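Local coordinates for protein 223aa long hypothetical arylmalonate decarboxylase (Sulfolobus tokodaii, PDB 2DGD) that is of unproven function but probably acts as a decarboxylase of the Asp/Glu racemase superfamily, perhaps on arylmalonates, at residues 5-13 and 63-74; 18-28 and 203-211. All coordinates share one frame; numbering follows the deposited sequence.

Contact 1: residues 5-13 and 63-74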
loop_
_atom_site.group_PDB
_atom_site.type_symbol
_atom_site.label_atom_id
_atom_site.label_comp_id
_atom_site.label_asym_id
_atom_site.label_seq_id
_atom_site.Cartn_x
_atom_site.Cartn_y
_atom_site.Cartn_z
ATOM N N ARG A 5 4.854 -11.444 23.701
ATOM C CA ARG A 5 3.618 -10.825 24.149
ATOM C C ARG A 5 2.748 -11.855 24.881
ATOM O O ARG A 5 1.955 -11.514 25.760
ATOM C CB ARG A 5 2.872 -10.276 22.944
ATOM C CG ARG A 5 1.784 -9.295 23.274
ATOM C CD ARG A 5 1.256 -8.698 21.997
ATOM N NE ARG A 5 0.332 -7.596 22.225
ATOM C CZ ARG A 5 -0.273 -6.938 21.246
ATOM N NH1 ARG A 5 -1.106 -5.943 21.531
ATOM N NH2 ARG A 5 -0.040 -7.277 19.980
ATOM N N GLY A 6 2.908 -13.118 24.512
ATOM C CA GLY A 6 2.135 -14.166 25.144
ATOM C C GLY A 6 2.238 -15.475 24.391
ATOM O O GLY A 6 2.445 -15.490 23.176
ATOM N N ARG A 7 2.101 -16.577 25.123
ATOM C CA ARG A 7 2.172 -17.908 24.540
ATOM C C ARG A 7 0.952 -18.709 24.953
ATOM O O ARG A 7 0.718 -18.926 26.138
ATOM C CB ARG A 7 3.443 -18.614 25.002
ATOM C CG ARG A 7 4.718 -17.958 24.513
ATOM C CD ARG A 7 5.767 -19.012 24.256
ATOM N NE ARG A 7 6.974 -18.826 25.056
ATOM C CZ ARG A 7 8.102 -18.299 24.592
ATOM N NH1 ARG A 7 9.145 -18.178 25.388
ATOM N NH2 ARG A 7 8.184 -17.907 23.326
ATOM N N ILE A 8 0.170 -19.138 23.971
ATOM C CA ILE A 8 -1.035 -19.903 24.249
ATOM C C ILE A 8 -0.872 -21.374 23.891
ATOM O O ILE A 8 -0.599 -21.730 22.742
ATOM C CB ILE A 8 -2.240 -19.326 23.471
ATOM C CG1 ILE A 8 -2.440 -17.856 23.850
ATOM C CG2 ILE A 8 -3.501 -20.124 23.779
ATOM C CD1 ILE A 8 -3.535 -17.165 23.080
ATOM N N GLY A 9 -1.032 -22.230 24.890
ATOM C CA GLY A 9 -0.921 -23.655 24.654
ATOM C C GLY A 9 -2.294 -24.199 24.319
ATOM O O GLY A 9 -3.304 -23.686 24.798
ATOM N N VAL A 10 -2.349 -25.228 23.486
ATOM C CA VAL A 10 -3.627 -25.812 23.130
ATOM C C VAL A 10 -3.549 -27.341 23.028
ATOM O O VAL A 10 -2.673 -27.896 22.356
ATOM C CB VAL A 10 -4.160 -25.212 21.796
ATOM C CG1 VAL A 10 -3.165 -25.442 20.686
ATOM C CG2 VAL A 10 -5.497 -25.833 21.434
ATOM N N ILE A 11 -4.453 -28.014 23.729
ATOM C CA ILE A 11 -4.518 -29.463 23.687
ATOM C C ILE A 11 -5.666 -29.795 22.746
ATOM O O ILE A 11 -6.796 -29.369 22.973
ATOM C CB ILE A 11 -4.831 -30.064 25.071
ATOM C CG1 ILE A 11 -3.731 -29.698 26.063
ATOM C CG2 ILE A 11 -4.960 -31.579 24.959
ATOM C CD1 ILE A 11 -4.052 -30.103 27.475
ATOM N N LEU A 12 -5.393 -30.544 21.687
ATOM C CA LEU A 12 -6.459 -30.881 20.754
ATOM C C LEU A 12 -6.430 -32.312 20.257
ATOM O O LEU A 12 -5.425 -33.002 20.382
ATOM C CB LEU A 12 -6.443 -29.915 19.559
ATOM C CG LEU A 12 -5.090 -29.412 19.050
ATOM C CD1 LEU A 12 -4.237 -30.568 18.618
ATOM C CD2 LEU A 12 -5.305 -28.460 17.897
ATOM N N PRO A 13 -7.554 -32.783 19.694
ATOM C CA PRO A 13 -7.640 -34.149 19.176
ATOM C C PRO A 13 -6.701 -34.359 17.992
ATOM O O PRO A 13 -6.495 -33.462 17.185
ATOM C CB PRO A 13 -9.117 -34.283 18.809
ATOM C CG PRO A 13 -9.528 -32.892 18.512
ATOM C CD PRO A 13 -8.861 -32.105 19.585
ATOM N N LEU A 63 2.870 -29.014 27.906
ATOM C CA LEU A 63 2.585 -27.626 27.540
ATOM C C LEU A 63 2.775 -26.624 28.681
ATOM O O LEU A 63 2.904 -25.416 28.446
ATOM C CB LEU A 63 1.145 -27.531 27.032
ATOM C CG LEU A 63 0.823 -27.329 25.548
ATOM C CD1 LEU A 63 1.889 -27.902 24.669
ATOM C CD2 LEU A 63 -0.515 -27.978 25.253
ATOM N N ALA A 64 2.800 -27.133 29.910
ATOM C CA ALA A 64 2.934 -26.313 31.112
ATOM C C ALA A 64 4.034 -25.259 31.118
ATOM O O ALA A 64 3.827 -24.132 31.564
ATOM C CB ALA A 64 3.097 -27.213 32.319
ATOM N N GLU A 65 5.205 -25.610 30.618
ATOM C CA GLU A 65 6.302 -24.666 30.647
ATOM C C GLU A 65 6.348 -23.624 29.518
ATOM O O GLU A 65 6.846 -22.525 29.729
ATOM C CB GLU A 65 7.606 -25.458 30.737
ATOM C CG GLU A 65 8.839 -24.662 31.096
ATOM C CD GLU A 65 10.016 -25.567 31.441
ATOM O OE1 GLU A 65 11.156 -25.052 31.584
ATOM O OE2 GLU A 65 9.798 -26.796 31.576
ATOM N N VAL A 66 5.836 -23.945 28.332
ATOM C CA VAL A 66 5.850 -22.975 27.233
ATOM C C VAL A 66 4.584 -22.137 27.177
ATOM O O VAL A 66 4.523 -21.154 26.439
ATOM C CB VAL A 66 5.971 -23.641 25.850
ATOM C CG1 VAL A 66 7.246 -24.418 25.755
ATOM C CG2 VAL A 66 4.774 -24.530 25.598
ATOM N N SER A 67 3.578 -22.519 27.958
ATOM C CA SER A 67 2.299 -21.813 27.949
ATOM C C SER A 67 2.057 -20.788 29.049
ATOM O O SER A 67 2.471 -20.963 30.190
ATOM C CB SER A 67 1.157 -22.830 27.989
ATOM O OG SER A 67 1.244 -23.739 26.911
ATOM N N ASP A 68 1.369 -19.714 28.685
ATOM C CA ASP A 68 0.999 -18.677 29.632
ATOM C C ASP A 68 -0.413 -19.036 30.084
ATOM O O ASP A 68 -0.855 -18.677 31.175
ATOM C CB ASP A 68 0.996 -17.304 28.964
ATOM C CG ASP A 68 2.375 -16.708 28.867
ATOM O OD1 ASP A 68 3.057 -16.665 29.908
ATOM O OD2 ASP A 68 2.780 -16.277 27.762
ATOM N N ILE A 69 -1.120 -19.743 29.208
ATOM C CA ILE A 69 -2.474 -20.197 29.472
ATOM C C ILE A 69 -2.709 -21.354 28.519
ATOM O O ILE A 69 -2.048 -21.446 27.489
ATOM C CB ILE A 69 -3.513 -19.087 29.228
ATOM C CG1 ILE A 69 -4.864 -19.525 29.784
ATOM C CG2 ILE A 69 -3.638 -18.791 27.742
ATOM C CD1 ILE A 69 -5.887 -18.424 29.812
ATOM N N ILE A 70 -3.638 -22.242 28.858
ATOM C CA ILE A 70 -3.908 -23.399 28.017
ATOM C C ILE A 70 -5.367 -23.530 27.632
ATOM O O ILE A 70 -6.257 -23.289 28.438
ATOM C CB ILE A 70 -3.446 -24.700 28.718
ATOM C CG1 ILE A 70 -1.919 -24.700 28.821
ATOM C CG2 ILE A 70 -3.959 -25.917 27.967
ATOM C CD1 ILE A 70 -1.343 -25.910 29.480
ATOM N N ILE A 71 -5.603 -23.908 26.383
ATOM C CA ILE A 71 -6.953 -24.088 25.868
ATOM C C ILE A 71 -7.166 -25.575 25.659
ATOM O O ILE A 71 -6.332 -26.233 25.038
ATOM C CB ILE A 71 -7.145 -23.403 24.493
ATOM C CG1 ILE A 71 -6.979 -21.889 24.619
ATOM C CG2 ILE A 71 -8.510 -23.751 23.925
ATOM C CD1 ILE A 71 -7.065 -21.160 23.294
ATOM N N TYR A 72 -8.269 -26.100 26.188
ATOM C CA TYR A 72 -8.608 -27.511 26.017
ATOM C C TYR A 72 -9.492 -27.550 24.776
ATOM O O TYR A 72 -10.699 -27.334 24.853
ATOM C CB TYR A 72 -9.378 -28.032 27.229
ATOM C CG TYR A 72 -9.707 -29.504 27.146
ATOM C CD1 TYR A 72 -8.697 -30.463 27.186
ATOM C CD2 TYR A 72 -11.026 -29.938 26.991
ATOM C CE1 TYR A 72 -8.990 -31.821 27.069
ATOM C CE2 TYR A 72 -11.331 -31.291 26.875
ATOM C CZ TYR A 72 -10.306 -32.227 26.913
ATOM O OH TYR A 72 -10.585 -33.568 26.783
ATOM N N GLY A 73 -8.884 -27.818 23.628
ATOM C CA GLY A 73 -9.629 -27.821 22.383
ATOM C C GLY A 73 -10.379 -29.065 21.977
ATOM O O GLY A 73 -10.353 -29.446 20.813
ATOM N N ARG A 74 -11.051 -29.705 22.921
ATOM C CA ARG A 74 -11.823 -30.904 22.616
ATOM C C ARG A 74 -13.196 -30.723 23.230
ATOM O O ARG A 74 -13.409 -29.810 24.035
ATOM C CB ARG A 74 -11.165 -32.143 23.219
ATOM C CG ARG A 74 -9.714 -32.315 22.852
ATOM C CD ARG A 74 -9.120 -33.510 23.563
ATOM N NE ARG A 74 -9.774 -34.754 23.177
ATOM C CZ ARG A 74 -9.466 -35.945 23.679
ATOM N NH1 ARG A 74 -10.111 -37.025 23.267
ATOM N NH2 ARG A 74 -8.518 -36.059 24.599
HETATM O O HOH W 1 7.206 -19.821 27.975
#
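Arg7 brings its guanidinium edge close to Val66 O, and an in-plane water accepts from Arg7 NE at 3.1 Å. Its bent chain (chi2 -146°, chi3 -121°) carries the aliphatic part past that carbonyl. The Tyr72 ring has Arg74 N over one face, Ile11 CB meeting it obliquely; its hydroxyl bonds to Tyr76 O. The Asp68 carboxylate lies almost parallel to the Arg7 guanidinium without pairing with it. Instead Asp68 OD2 takes Arg7 N at 2.7 Å through its anti lone pair, and Asp68 N bonds back to Arg7 O. Strand 6-13, central in the three-stranded sheet 31-38, 6-13, 69-72, pairs parallel with 69-72: Gly9 N to Ile69 O, Ile71 N to Gly9 O, Ile11 N to Ile71 O and Gly73 N to Ile11 O. Side-chainless Gly9 lets Ser67 lie against its CA, Ser67 OG bonding Leu63 O at 2.8 Å. An alanine replacing Ser67 would probably leave the Leu63 carbonyl to weak backbone bonds and the turn freer to shift. Branched Ile8 and Ile71 suit extended strands, meeting CG2 to CD1 at 3.7 Å. Backbone groups of Arg7, Gly9, Ile11, Ile69 and Ile71 are thus paired among isoleucine and valine side chains, Arg7 and Asp68 lying near the start.

Contact 2: residues 18-28 and 203-211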
loop_
_atom_site.group_PDB
_atom_site.type_symbol
_atom_site.label_atom_id
_atom_site.label_comp_id
_atom_site.label_asym_id
_atom_site.label_seq_id
_atom_site.Cartn_x
_atom_site.Cartn_y
_atom_site.Cartn_z
ATOM N N GLY A 18 -8.293 -27.889 11.904
ATOM C CA GLY A 18 -8.779 -26.537 11.726
ATOM C C GLY A 18 -8.481 -25.542 12.831
ATOM O O GLY A 18 -8.305 -24.353 12.563
HETATM N N MSE A 19 -8.409 -26.012 14.071
HETATM C CA MSE A 19 -8.171 -25.120 15.194
HETATM C C MSE A 19 -6.820 -24.415 15.219
HETATM O O MSE A 19 -6.745 -23.235 15.543
HETATM C CB MSE A 19 -8.387 -25.867 16.514
HETATM C CG MSE A 19 -8.126 -24.995 17.734
HETATM SE SE MSE A 19 -8.808 -25.692 19.391
HETATM C CE MSE A 19 -9.867 -24.165 19.927
ATOM N N GLU A 20 -5.751 -25.125 14.901
ATOM C CA GLU A 20 -4.430 -24.517 14.918
ATOM C C GLU A 20 -4.366 -23.366 13.929
ATOM O O GLU A 20 -3.794 -22.316 14.218
ATOM C CB GLU A 20 -3.372 -25.575 14.610
ATOM C CG GLU A 20 -3.249 -26.603 15.724
ATOM C CD GLU A 20 -2.512 -27.849 15.303
ATOM O OE1 GLU A 20 -2.937 -28.478 14.318
ATOM O OE2 GLU A 20 -1.512 -28.210 15.958
ATOM N N TYR A 21 -4.969 -23.555 12.762
ATOM C CA TYR A 21 -4.986 -22.515 11.739
ATOM C C TYR A 21 -5.748 -21.286 12.247
ATOM O O TYR A 21 -5.245 -20.169 12.172
ATOM C CB TYR A 21 -5.642 -23.043 10.465
ATOM C CG TYR A 21 -5.897 -21.979 9.425
ATOM C CD1 TYR A 21 -4.882 -21.548 8.565
ATOM C CD2 TYR A 21 -7.158 -21.389 9.308
ATOM C CE1 TYR A 21 -5.123 -20.558 7.610
ATOM C CE2 TYR A 21 -7.405 -20.401 8.362
ATOM C CZ TYR A 21 -6.389 -19.992 7.517
ATOM O OH TYR A 21 -6.661 -19.023 6.580
ATOM N N ASP A 22 -6.961 -21.498 12.753
ATOM C CA ASP A 22 -7.774 -20.405 13.287
ATOM C C ASP A 22 -7.022 -19.632 14.364
ATOM O O ASP A 22 -6.932 -18.405 14.313
ATOM C CB ASP A 22 -9.080 -20.939 13.882
ATOM C CG ASP A 22 -10.150 -21.168 12.836
ATOM O OD1 ASP A 22 -11.233 -21.675 13.195
ATOM O OD2 ASP A 22 -9.916 -20.836 11.658
ATOM N N LEU A 23 -6.481 -20.360 15.335
ATOM C CA LEU A 23 -5.746 -19.760 16.438
ATOM C C LEU A 23 -4.592 -18.866 15.990
ATOM O O LEU A 23 -4.420 -17.771 16.513
ATOM C CB LEU A 23 -5.241 -20.859 17.376
ATOM C CG LEU A 23 -5.969 -21.025 18.723
ATOM C CD1 LEU A 23 -7.429 -20.609 18.619
ATOM C CD2 LEU A 23 -5.843 -22.479 19.180
ATOM N N TRP A 24 -3.801 -19.321 15.027
ATOM C CA TRP A 24 -2.690 -18.511 14.541
ATOM C C TRP A 24 -3.175 -17.281 13.785
ATOM O O TRP A 24 -2.615 -16.200 13.918
ATOM C CB TRP A 24 -1.768 -19.334 13.637
ATOM C CG TRP A 24 -0.701 -20.076 14.395
ATOM C CD1 TRP A 24 -0.712 -21.395 14.769
ATOM C CD2 TRP A 24 0.522 -19.526 14.901
ATOM N NE1 TRP A 24 0.430 -21.697 15.472
ATOM C CE2 TRP A 24 1.205 -20.571 15.570
ATOM C CE3 TRP A 24 1.109 -18.252 14.857
ATOM C CZ2 TRP A 24 2.448 -20.380 16.187
ATOM C CZ3 TRP A 24 2.342 -18.064 15.473
ATOM C CH2 TRP A 24 2.998 -19.125 16.129
ATOM N N LYS A 25 -4.214 -17.449 12.981
ATOM C CA LYS A 25 -4.765 -16.335 12.235
ATOM C C LYS A 25 -5.291 -15.253 13.185
ATOM O O LYS A 25 -5.244 -14.066 12.876
ATOM C CB LYS A 25 -5.887 -16.837 11.331
ATOM C CG LYS A 25 -5.389 -17.415 10.027
ATOM C CD LYS A 25 -4.880 -16.282 9.178
ATOM C CE LYS A 25 -4.374 -16.726 7.821
ATOM N NZ LYS A 25 -4.015 -15.512 7.009
HETATM N N MSE A 26 -5.785 -15.669 14.347
HETATM C CA MSE A 26 -6.319 -14.738 15.334
HETATM C C MSE A 26 -5.251 -14.205 16.280
HETATM O O MSE A 26 -5.436 -13.166 16.920
HETATM C CB MSE A 26 -7.415 -15.418 16.155
HETATM C CG MSE A 26 -8.541 -15.975 15.315
HETATM SE SE MSE A 26 -9.915 -16.837 16.361
HETATM C CE MSE A 26 -9.150 -18.588 16.537
ATOM N N ALA A 27 -4.134 -14.912 16.372
ATOM C CA ALA A 27 -3.063 -14.498 17.265
ATOM C C ALA A 27 -2.517 -13.131 16.896
ATOM O O ALA A 27 -2.073 -12.920 15.771
ATOM C CB ALA A 27 -1.942 -15.523 17.242
ATOM N N PRO A 28 -2.572 -12.167 17.831
ATOM C CA PRO A 28 -2.046 -10.833 17.536
ATOM C C PRO A 28 -0.526 -10.900 17.528
ATOM O O PRO A 28 0.055 -11.898 17.959
ATOM C CB PRO A 28 -2.605 -9.978 18.673
ATOM C CG PRO A 28 -2.722 -10.932 19.792
ATOM C CD PRO A 28 -3.275 -12.174 19.126
ATOM N N ASN A 203 -13.889 -21.671 18.105
ATOM C CA ASN A 203 -12.500 -21.250 18.137
ATOM C C ASN A 203 -12.360 -19.778 18.491
ATOM O O ASN A 203 -11.501 -19.415 19.290
ATOM C CB ASN A 203 -11.806 -21.552 16.807
ATOM C CG ASN A 203 -11.612 -23.038 16.581
ATOM O OD1 ASN A 203 -11.473 -23.805 17.532
ATOM N ND2 ASN A 203 -11.588 -23.450 15.319
ATOM N N ALA A 204 -13.202 -18.927 17.916
ATOM C CA ALA A 204 -13.135 -17.499 18.211
ATOM C C ALA A 204 -13.443 -17.238 19.690
ATOM O O ALA A 204 -12.798 -16.405 20.334
ATOM C CB ALA A 204 -14.106 -16.737 17.333
ATOM N N ALA A 205 -14.433 -17.950 20.220
ATOM C CA ALA A 205 -14.813 -17.800 21.615
ATOM C C ALA A 205 -13.642 -18.202 22.502
ATOM O O ALA A 205 -13.341 -17.535 23.489
ATOM C CB ALA A 205 -16.014 -18.656 21.923
ATOM N N ALA A 206 -12.974 -19.291 22.149
ATOM C CA ALA A 206 -11.837 -19.744 22.935
ATOM C C ALA A 206 -10.739 -18.677 22.989
ATOM O O ALA A 206 -10.211 -18.381 24.062
ATOM C CB ALA A 206 -11.290 -21.027 22.357
HETATM N N MSE A 207 -10.398 -18.100 21.837
HETATM C CA MSE A 207 -9.362 -17.068 21.783
HETATM C C MSE A 207 -9.772 -15.829 22.558
HETATM O O MSE A 207 -8.947 -15.181 23.207
HETATM C CB MSE A 207 -9.060 -16.688 20.339
HETATM C CG MSE A 207 -7.849 -17.401 19.795
HETATM SE SE MSE A 207 -6.231 -16.960 20.779
HETATM C CE MSE A 207 -5.387 -15.802 19.468
ATOM N N TRP A 208 -11.055 -15.501 22.474
ATOM C CA TRP A 208 -11.601 -14.354 23.177
ATOM C C TRP A 208 -11.295 -14.479 24.672
ATOM O O TRP A 208 -10.730 -13.567 25.275
ATOM C CB TRP A 208 -13.108 -14.302 22.954
ATOM C CG TRP A 208 -13.824 -13.308 23.802
ATOM C CD1 TRP A 208 -13.837 -11.947 23.649
ATOM C CD2 TRP A 208 -14.664 -13.595 24.927
ATOM N NE1 TRP A 208 -14.640 -11.372 24.607
ATOM C CE2 TRP A 208 -15.159 -12.359 25.405
ATOM C CE3 TRP A 208 -15.050 -14.778 25.575
ATOM C CZ2 TRP A 208 -16.024 -12.273 26.507
ATOM C CZ3 TRP A 208 -15.910 -14.693 26.670
ATOM C CH2 TRP A 208 -16.386 -13.447 27.121
ATOM N N GLU A 209 -11.651 -15.624 25.252
ATOM C CA GLU A 209 -11.426 -15.868 26.672
ATOM C C GLU A 209 -9.954 -15.891 27.032
ATOM O O GLU A 209 -9.543 -15.276 28.015
ATOM C CB GLU A 209 -12.059 -17.185 27.101
ATOM C CG GLU A 209 -12.205 -17.301 28.607
ATOM C CD GLU A 209 -12.816 -18.611 29.045
ATOM O OE1 GLU A 209 -12.058 -19.537 29.406
ATOM O OE2 GLU A 209 -14.056 -18.719 29.019
ATOM N N ALA A 210 -9.159 -16.600 26.241
ATOM C CA ALA A 210 -7.731 -16.698 26.498
ATOM C C ALA A 210 -7.057 -15.331 26.460
ATOM O O ALA A 210 -6.309 -14.969 27.368
ATOM C CB ALA A 210 -7.084 -17.630 25.481
ATOM N N LEU A 211 -7.326 -14.573 25.402
ATOM C CA LEU A 211 -6.738 -13.246 25.234
ATOM C C LEU A 211 -7.158 -12.289 26.336
ATOM O O LEU A 211 -6.410 -11.374 26.666
ATOM C CB LEU A 211 -7.124 -12.669 23.871
ATOM C CG LEU A 211 -6.125 -12.732 22.718
ATOM C CD1 LEU A 211 -5.077 -13.796 22.944
ATOM C CD2 LEU A 211 -6.884 -12.978 21.442
#
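Met19, a selenomethionine like Met26 and Met207, reaches Asn203 with an unbranched chain that starts anti to the backbone N (chi1 179°) and lays its methyl beside the amide oxygen and Ala206. One turn on, Asp22 OD1 accepts a hydrogen bond from Asn203 ND2 at 2.8 Å. The carboxylate and amide planes stand 76° apart, and the oxygen is met on its anti side. This buried acid is well supplied, since Thr184 N also reaches OD1 while Ser183 OG and Tyr185 N bond OD2; Asn203 ND2 has Thr180 O as a second acceptor. Leu23 then offers CD1 to Met207 CG. Met26 crosses the Met207 chain, with its CE 3.7 Å from Met207 CG and its SE 3.8 Å from Ala204 CA, where the small alanine permits close approach. Past the helix end, Ala27 CB lies 4.1 Å from Met207 CE. Pro28 CD follows, touching that methyl and Leu211 CD2 (4.4 Å). The flexible, unbranched selenoether chains fill an interface whose axes approach to 9.9 Å at a crossing of -47°. Met207 and Leu211 also rest on Ile8 of strand 6-13, Leu23 packs on Ile33 of strand 31-38, and helix 95-105 meets Ala205, Ala206 and Trp208.

In the fold
Contacts 1 and 2 have centres 11 Å apart and meet: Ile8 CD1 packs on Met207 SE at 3.6 Å, and Met19 SE approaches Gly73 CA. Strand 6-13, helix 19-26 and strand 31-38 form a beta-alpha-beta crossover that sets helix 19-26 on the sheet face carrying Ile8 and Val10, Met19 on Val10. Helix 202-214 joins it there, Met207 and Leu211 packing on Ile8, while helix 49-63 packs on Ile70 and Tyr72. Along the chain the segments interlace: 5-13, 18-28, 63-74, 203-211. Because helix 202-214 follows strand 199-201 of the second, four-stranded sheet, contact 2 brings the end of the chain back to the first sheet, joining the two alpha/beta halves. Both also touch the octamer's second subunit.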